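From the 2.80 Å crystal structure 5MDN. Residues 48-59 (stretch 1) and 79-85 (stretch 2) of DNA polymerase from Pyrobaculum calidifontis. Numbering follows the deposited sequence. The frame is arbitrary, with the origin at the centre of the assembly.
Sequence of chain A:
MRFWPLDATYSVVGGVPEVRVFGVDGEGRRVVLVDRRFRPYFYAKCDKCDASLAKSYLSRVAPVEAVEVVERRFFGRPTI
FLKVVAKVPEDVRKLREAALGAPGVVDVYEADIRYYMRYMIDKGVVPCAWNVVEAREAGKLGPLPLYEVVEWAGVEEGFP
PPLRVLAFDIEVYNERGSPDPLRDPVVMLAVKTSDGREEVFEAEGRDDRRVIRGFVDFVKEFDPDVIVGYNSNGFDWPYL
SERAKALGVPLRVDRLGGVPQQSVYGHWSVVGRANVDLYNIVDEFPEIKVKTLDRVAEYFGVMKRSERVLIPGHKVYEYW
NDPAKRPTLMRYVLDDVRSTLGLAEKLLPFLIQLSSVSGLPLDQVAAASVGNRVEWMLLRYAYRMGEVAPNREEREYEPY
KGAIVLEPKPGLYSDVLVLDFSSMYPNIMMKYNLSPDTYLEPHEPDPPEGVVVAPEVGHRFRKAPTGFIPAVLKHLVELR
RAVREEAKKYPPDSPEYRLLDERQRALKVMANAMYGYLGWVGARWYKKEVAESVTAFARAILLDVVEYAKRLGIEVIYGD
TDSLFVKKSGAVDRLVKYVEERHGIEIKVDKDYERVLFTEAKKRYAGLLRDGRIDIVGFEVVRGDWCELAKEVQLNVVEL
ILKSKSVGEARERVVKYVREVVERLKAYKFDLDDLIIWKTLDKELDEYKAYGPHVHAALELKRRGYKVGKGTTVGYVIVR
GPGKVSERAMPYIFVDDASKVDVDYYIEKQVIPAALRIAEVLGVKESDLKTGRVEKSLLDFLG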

# COMPACT_ATOMS: atom_id res chain seq x y z
N LYS A 48 -9.22 30.27 29.78
CA LYS A 48 -10.40 30.45 30.62
C LYS A 48 -11.57 29.75 29.95
O LYS A 48 -11.77 29.89 28.74
N CYS A 49 -12.34 29.00 30.73
CA CYS A 49 -13.37 28.11 30.20
C CYS A 49 -14.75 28.72 30.42
O CYS A 49 -15.25 28.76 31.55
N ASP A 50 -15.36 29.21 29.35
CA ASP A 50 -16.73 29.72 29.37
C ASP A 50 -17.46 29.12 28.17
O ASP A 50 -17.31 29.61 27.05
N ALA A 51 -18.23 28.06 28.40
CA ALA A 51 -18.91 27.39 27.30
C ALA A 51 -20.05 28.23 26.73
O ALA A 51 -20.25 28.26 25.51
N SER A 52 -20.80 28.92 27.60
CA SER A 52 -21.93 29.71 27.12
C SER A 52 -21.45 30.89 26.28
O SER A 52 -22.02 31.19 25.23
N LEU A 53 -20.40 31.58 26.75
CA LEU A 53 -19.78 32.62 25.94
C LEU A 53 -19.25 32.05 24.63
O LEU A 53 -19.43 32.66 23.56
N ALA A 54 -18.59 30.89 24.69
CA ALA A 54 -18.07 30.26 23.48
C ALA A 54 -19.19 29.90 22.51
O ALA A 54 -19.11 30.22 21.32
N LYS A 55 -20.23 29.21 23.00
CA LYS A 55 -21.31 28.75 22.13
C LYS A 55 -21.92 29.90 21.33
O LYS A 55 -22.06 29.82 20.11
N SER A 56 -22.32 30.97 22.02
CA SER A 56 -22.95 32.10 21.34
C SER A 56 -22.01 32.73 20.32
O SER A 56 -22.44 33.18 19.26
N TYR A 57 -20.71 32.78 20.64
CA TYR A 57 -19.74 33.31 19.68
C TYR A 57 -19.67 32.43 18.44
O TYR A 57 -19.65 32.93 17.31
N LEU A 58 -19.62 31.11 18.63
CA LEU A 58 -19.55 30.20 17.50
C LEU A 58 -20.87 30.11 16.73
O LEU A 58 -20.86 29.74 15.55
N SER A 59 -21.99 30.42 17.38
CA SER A 59 -23.29 30.31 16.72
C SER A 59 -23.49 31.31 15.58
O SER A 59 -24.42 31.14 14.79
N THR A 79 -5.60 18.23 31.07
CA THR A 79 -5.97 19.61 30.82
C THR A 79 -7.46 19.70 30.54
O THR A 79 -8.14 18.69 30.34
N ILE A 80 -7.97 20.93 30.54
CA ILE A 80 -9.38 21.21 30.29
C ILE A 80 -9.55 21.63 28.84
O ILE A 80 -8.72 22.35 28.28
N PHE A 81 -10.65 21.18 28.22
CA PHE A 81 -10.99 21.55 26.86
C PHE A 81 -12.45 21.95 26.77
O PHE A 81 -13.28 21.55 27.60
N LEU A 82 -12.76 22.74 25.75
CA LEU A 82 -14.13 22.93 25.30
C LEU A 82 -14.41 21.93 24.19
O LEU A 82 -13.69 21.89 23.19
N LYS A 83 -15.46 21.13 24.36
CA LYS A 83 -15.88 20.16 23.34
C LYS A 83 -16.99 20.80 22.52
O LYS A 83 -18.17 20.73 22.87
N VAL A 84 -16.61 21.42 21.41
CA VAL A 84 -17.57 22.07 20.52
C VAL A 84 -18.22 21.01 19.65
O VAL A 84 -17.53 20.25 18.95
N VAL A 85 -19.55 20.95 19.67
CA VAL A 85 -20.31 19.92 18.98
C VAL A 85 -21.10 20.58 17.87
O VAL A 85 -22.04 21.35 18.13

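The contact between the helix of stretch 1, which starts at Ala51, with the loop before it, and the strand of stretch 2 is apolar: no hydrogen bond crosses it, and the two stretches together bury 263 Å². On the strand, alternation selects the packing face. The CA-to-CB bonds of Ile80, Leu82 and Val84 point toward stretch 1, whereas that of Phe81 points away and its side chain makes no contact with stretch 1. On the other side, Cys49, Ala54 and Leu58 point toward the strand; the four-residue spacing of Ala54 and Leu58, about one helical turn, places both on the same face.

Among the apolar pairs, Leu82 is central, with 79 Å² covered, the largest share of any residue here. Its chi1 of -63° (m) and chi2 of -172° (t) bring Leu82 CD1 to 3.7 Å from Ala54 CB, while Leu82 CD2 lies 4.4 Å from Cys49 CB. Ala54 CB is thus the closest atom of stretch 1 to the Leu82 side chain. Further along, Leu58 (m, t) and Val84 (t), both buried, meet at 3.6 Å between Leu58 CD1 and Val84 CG1. At the exposed end, Cys49 (p) and Ile80 (m, m) touch more loosely, Cys49 CB to Ile80 CG2 being 4.5 Å.

No polar side-chain bond joins the two stretches; those described here lie within stretch 1, and Lys55 NZ is satisfied elsewhere in the structure. Asp50 occupies the N-cap, its CB directed away from the strand; with chi1 at -161° (t), Asp50 OD1 accepts from Leu53 N at 3.2 Å, the nearly linear 174° angle supporting a capping bond. Ser52 OG donates to the same Asp50 OD1 at 2.9 Å. The backbone carbonyl Asp50 O accepts from Ala54 N at 3.0 Å and also lies 4.3 Å from Leu82 CD1. Near the other end, Ser59 OG donates to Lys55 O at 2.9 Å.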

# COMPACT_ATOMS: atom_id res chain seq x y z
CB LYS A 48 -10.72 31.94 30.84
CG LYS A 48 -10.05 32.57 32.06
CD LYS A 48 -8.57 32.80 31.84
CE LYS A 48 -7.93 33.40 33.09
NZ LYS A 48 -6.50 33.75 32.89
CB CYS A 49 -13.27 26.72 30.83
SG CYS A 49 -13.13 26.71 32.63
CB ASP A 50 -16.76 31.25 29.35
CG ASP A 50 -18.08 31.82 29.83
OD1 ASP A 50 -19.11 31.14 29.66
OD2 ASP A 50 -18.08 32.94 30.37
CB ALA A 51 -19.42 26.02 27.76
CB SER A 52 -22.77 30.20 28.30
OG SER A 52 -22.00 30.98 29.19
CB LEU A 53 -18.65 33.29 26.72
CG LEU A 53 -18.01 34.54 26.13
CD1 LEU A 53 -18.99 35.71 26.14
CD2 LEU A 53 -16.74 34.90 26.88
CB ALA A 54 -17.27 29.01 23.85
CB LYS A 55 -22.39 28.05 22.95
CG LYS A 55 -23.55 27.55 22.10
CD LYS A 55 -24.41 26.53 22.83
CE LYS A 55 -25.49 25.98 21.91
NZ LYS A 55 -26.32 24.93 22.56
CB SER A 56 -23.41 33.14 22.35
OG SER A 56 -24.06 34.21 21.69
CB TYR A 57 -18.36 33.43 20.33
CG TYR A 57 -17.27 33.85 19.37
CD1 TYR A 57 -17.05 35.19 19.08
CD2 TYR A 57 -16.46 32.91 18.75
CE1 TYR A 57 -16.06 35.58 18.20
CE2 TYR A 57 -15.47 33.28 17.87
CZ TYR A 57 -15.27 34.62 17.60
OH TYR A 57 -14.28 35.00 16.72
CB LEU A 58 -19.12 28.81 17.98
CG LEU A 58 -17.63 28.69 18.28
CD1 LEU A 58 -17.27 27.29 18.73
CD2 LEU A 58 -16.80 29.10 17.07
CB SER A 59 -24.41 30.49 17.75
OG SER A 59 -24.51 29.35 18.59
CB THR A 79 -5.17 20.21 29.65
OG1 THR A 79 -5.55 19.57 28.43
CG2 THR A 79 -3.68 20.03 29.87
CB ILE A 80 -9.89 22.30 31.25
CG1 ILE A 80 -9.76 21.84 32.71
CG2 ILE A 80 -11.34 22.67 30.95
CD1 ILE A 80 -10.76 20.78 33.10
CB PHE A 81 -10.74 20.40 25.86
CG PHE A 81 -9.31 19.97 25.76
CD1 PHE A 81 -8.43 20.63 24.93
CD2 PHE A 81 -8.85 18.87 26.47
CE1 PHE A 81 -7.12 20.24 24.82
CE2 PHE A 81 -7.54 18.47 26.37
CZ PHE A 81 -6.67 19.15 25.54
CB LEU A 82 -14.36 24.36 24.80
CG LEU A 82 -14.20 25.50 25.81
CD1 LEU A 82 -14.65 26.82 25.20
CD2 LEU A 82 -14.97 25.21 27.09
CB LYS A 83 -16.31 18.85 23.98
CG LYS A 83 -16.72 17.78 22.98
CD LYS A 83 -17.40 16.60 23.65
CE LYS A 83 -17.62 15.46 22.66
NZ LYS A 83 -18.48 14.39 23.22
CB VAL A 84 -16.89 23.15 19.66
CG1 VAL A 84 -17.89 23.78 18.72
CG2 VAL A 84 -16.22 24.19 20.55
CB VAL A 85 -21.23 19.15 19.94
CG1 VAL A 85 -21.91 18.00 19.22
CG2 VAL A 85 -20.43 18.64 21.14